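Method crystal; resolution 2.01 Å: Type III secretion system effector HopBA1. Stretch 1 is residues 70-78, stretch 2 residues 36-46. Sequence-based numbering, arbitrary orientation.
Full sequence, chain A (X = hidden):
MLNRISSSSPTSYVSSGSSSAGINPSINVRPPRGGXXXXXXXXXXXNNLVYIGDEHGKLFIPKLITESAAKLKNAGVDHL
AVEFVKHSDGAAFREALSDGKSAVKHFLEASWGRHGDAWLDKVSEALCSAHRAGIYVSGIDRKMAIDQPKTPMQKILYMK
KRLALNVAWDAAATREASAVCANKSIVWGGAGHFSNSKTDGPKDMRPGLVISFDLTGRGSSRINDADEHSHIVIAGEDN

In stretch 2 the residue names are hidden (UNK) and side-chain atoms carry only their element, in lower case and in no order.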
# COMPACT_ATOMS: atom_id res chain seq x y z
N ALA A 70 11.14 9.40 5.12
CA ALA A 70 11.64 10.07 6.32
C ALA A 70 10.55 10.91 6.97
O ALA A 70 10.37 10.88 8.19
CB ALA A 70 12.85 10.94 5.96
N LYS A 71 9.81 11.68 6.17
CA LYS A 71 8.75 12.52 6.72
C LYS A 71 7.64 11.68 7.34
O LYS A 71 7.08 12.05 8.37
CB LYS A 71 8.19 13.44 5.64
CG LYS A 71 9.14 14.57 5.25
CD LYS A 71 8.50 15.47 4.21
CE LYS A 71 9.48 16.51 3.70
NZ LYS A 71 8.88 17.34 2.62
N LEU A 72 7.31 10.55 6.71
CA LEU A 72 6.31 9.66 7.29
C LEU A 72 6.76 9.14 8.65
O LEU A 72 5.97 9.10 9.60
CB LEU A 72 6.01 8.50 6.35
CG LEU A 72 5.19 8.84 5.10
CD1 LEU A 72 5.19 7.67 4.13
CD2 LEU A 72 3.76 9.22 5.47
N LYS A 73 8.02 8.72 8.76
CA LYS A 73 8.55 8.29 10.05
C LYS A 73 8.39 9.39 11.09
O LYS A 73 7.93 9.13 12.22
CB LYS A 73 10.03 7.91 9.90
CG LYS A 73 10.70 7.50 11.21
CD LYS A 73 10.14 6.19 11.74
CE LYS A 73 10.68 5.90 13.13
NZ LYS A 73 10.21 4.58 13.64
N ASN A 74 8.75 10.62 10.74
CA ASN A 74 8.64 11.73 11.69
C ASN A 74 7.18 11.99 12.06
O ASN A 74 6.90 12.43 13.18
CB ASN A 74 9.27 12.99 11.09
CG ASN A 74 9.11 14.20 11.99
OD1 ASN A 74 8.15 14.96 11.86
ND2 ASN A 74 10.07 14.40 12.89
N ALA A 75 6.25 11.73 11.14
CA ALA A 75 4.83 11.91 11.43
C ALA A 75 4.28 10.85 12.38
O ALA A 75 3.14 10.98 12.82
CB ALA A 75 4.03 11.90 10.13
N GLY A 76 5.06 9.81 12.68
CA GLY A 76 4.62 8.75 13.57
C GLY A 76 4.43 7.40 12.90
O GLY A 76 3.98 6.46 13.57
N VAL A 77 4.75 7.28 11.61
CA VAL A 77 4.61 6.01 10.91
C VAL A 77 5.81 5.14 11.26
O VAL A 77 6.94 5.44 10.88
CB VAL A 77 4.50 6.22 9.39
CG1 VAL A 77 4.38 4.87 8.67
CG2 VAL A 77 3.31 7.11 9.06
N ASP A 78 5.56 4.05 11.99
CA ASP A 78 6.61 3.12 12.38
C ASP A 78 6.54 1.79 11.64
O ASP A 78 7.44 0.96 11.81
CB ASP A 78 6.55 2.85 13.89
CG ASP A 78 6.71 4.12 14.71
OD1 ASP A 78 7.57 4.95 14.36
OD2 ASP A 78 5.98 4.28 15.71
N UNK A 36 1.93 16.20 -3.54
CA UNK A 36 1.71 14.76 -3.31
C UNK A 36 2.33 14.27 -2.01
O UNK A 36 1.69 13.54 -1.25
c UNK A 36 2.73 16.44 -4.75
c UNK A 36 2.51 15.19 -5.54
c UNK A 36 2.37 14.10 -4.53
N UNK A 37 3.57 14.67 -1.74
CA UNK A 37 4.22 14.29 -0.49
C UNK A 37 3.47 14.89 0.70
O UNK A 37 3.18 14.21 1.68
c UNK A 37 6.36 14.38 0.85
c UNK A 37 5.70 14.71 -0.49
c UNK A 37 6.45 14.03 -1.63
N UNK A 38 3.15 16.19 0.61
CA UNK A 38 2.46 16.86 1.71
C UNK A 38 1.12 16.19 2.00
O UNK A 38 0.71 16.09 3.17
o UNK A 38 4.56 18.68 1.88
c UNK A 38 3.57 19.09 1.24
o UNK A 38 3.60 20.09 0.49
c UNK A 38 2.26 18.34 1.37
N UNK A 39 0.42 15.73 0.97
CA UNK A 39 -0.88 15.10 1.18
C UNK A 39 -0.73 13.75 1.86
O UNK A 39 -1.47 13.43 2.80
c UNK A 39 -1.61 14.94 -0.16
c UNK A 39 -2.91 14.17 0.02
o UNK A 39 -1.89 16.24 -0.71
N UNK A 40 0.23 12.93 1.42
CA UNK A 40 0.41 11.61 2.01
C UNK A 40 0.83 11.71 3.47
O UNK A 40 0.29 11.01 4.33
c UNK A 40 1.43 10.81 1.20
c UNK A 40 2.76 8.73 0.81
c UNK A 40 1.78 9.42 1.75
c UNK A 40 0.53 8.57 1.95
N UNK A 41 1.80 12.58 3.76
CA UNK A 41 2.26 12.74 5.14
C UNK A 41 1.14 13.29 6.01
O UNK A 41 0.95 12.87 7.16
c UNK A 41 4.64 13.01 4.38
c UNK A 41 3.50 13.65 5.18
c UNK A 41 3.94 13.92 6.61
N UNK A 42 0.37 14.25 5.48
CA UNK A 42 -0.74 14.80 6.25
C UNK A 42 -1.80 13.76 6.55
O UNK A 42 -2.40 13.76 7.63
N UNK A 43 -2.05 12.85 5.60
CA UNK A 43 -3.02 11.79 5.83
C UNK A 43 -2.54 10.82 6.91
O UNK A 43 -3.32 10.38 7.75
c UNK A 43 -3.30 11.04 4.53
N UNK A 44 -1.24 10.49 6.90
CA UNK A 44 -0.69 9.65 7.96
C UNK A 44 -0.65 10.39 9.28
O UNK A 44 -0.84 9.78 10.34
c UNK A 44 0.71 9.17 7.58
N UNK A 45 -0.42 11.71 9.25
CA UNK A 45 -0.40 12.48 10.49
C UNK A 45 -1.77 12.51 11.16
O UNK A 45 -1.85 12.61 12.38
o UNK A 45 0.11 14.67 11.41
c UNK A 45 0.08 13.90 10.21
N UNK A 46 -2.84 12.40 10.38
CA UNK A 46 -4.19 12.51 10.91
C UNK A 46 -4.83 11.17 11.24
O UNK A 46 -5.92 11.15 11.82
o UNK A 46 -3.90 15.24 10.51
o UNK A 46 -4.93 15.23 8.57
c UNK A 46 -4.60 14.68 9.65
c UNK A 46 -5.08 13.26 9.91

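Stretch 2 is a helix whose backbone runs alongside the helix of stretch 1, the N-to-C directions differing by 22°.

Position 36 has three side-chain carbons that close a ring onto the backbone N. Only proline does this. Pro 36 lies out of reach of stretch 1.

Position 37 has three carbons, one carrying the other two. One of the outer carbons comes near Lys 71. The fork at CB with no oxygen gives valine. Val 37 CG1 lies 4.1 Å from Lys 71 CD, against the aliphatic part of the lysine.

Position 38 has two carbons, the second carrying two oxygens. This is a short carboxylate, so Asp 38. Its CA-to-CB bond points away from stretch 1, but the end of the side chain comes nearer. Asp 38 OD1 is 4.6 Å from Lys 71 NZ. The charges are opposite, but the distance is beyond a salt bridge.

Position 39 has one carbon carrying one oxygen and one carbon. Thr 39 fits. It is buried, yet out of reach of stretch 1.

Position 40 has four carbons, forked at the second. The fork lies near Leu 72. A fork at the second carbon marks leucine, here Leu 40. Its CG is 4.2 Å from Leu 72 CD2.

Position 41 again has three carbons, one carrying two. They touch Lys 71, Leu 72 and Ala 75. This is Val 41. Its CG2 is 3.8 Å from Lys 71 CB and 4.0 Å from Leu 72 CD2, while its CG1 is 4.1 Å from Ala 75 CB.

Position 42 has no side-chain atoms, so it is Gly 42. A CB here would point away from stretch 1 and be crowded by Asp 38 O at 3.1 Å.

Position 43 has a single carbon, not in contact with stretch 1. It is Ala 43.

Position 44 also has a single carbon, but this one points toward stretch 1. It is Ala 44. Its CB is 3.7 Å from Leu 72 CD2 and 3.6 Å from Val 77 CG2.

Position 45 has one carbon, then one oxygen. The carbon lies beside Ala 75. It is Ser 45, with its CB 4.4 Å from Ala 75 CB.

Position 46 has two carbons, the second carrying two oxygens. It is Asp 46, out of reach of stretch 1.

The contact works by apolar packing, with no hydrogen bond across it. Leu 72 CD2 settles among Leu 40, Val 41 and Ala 44. The small side chains of Ala 75 and Ser 45 accompany a close backbone approach, with their CA atoms 5.3 Å apart. Gly 76, with positive phi, leaves the helical conformation in a Schellman motif: Gly 76 N bonds Lys 73 O and Val 77 N bonds Leu 72 O, both at 3.0 Å. Val 77 points toward stretch 2 and packs on Ala 44. Together the stretches bury 365 Å², both sides summed.

Stretch 2 36-46: PVDTLVGAASD
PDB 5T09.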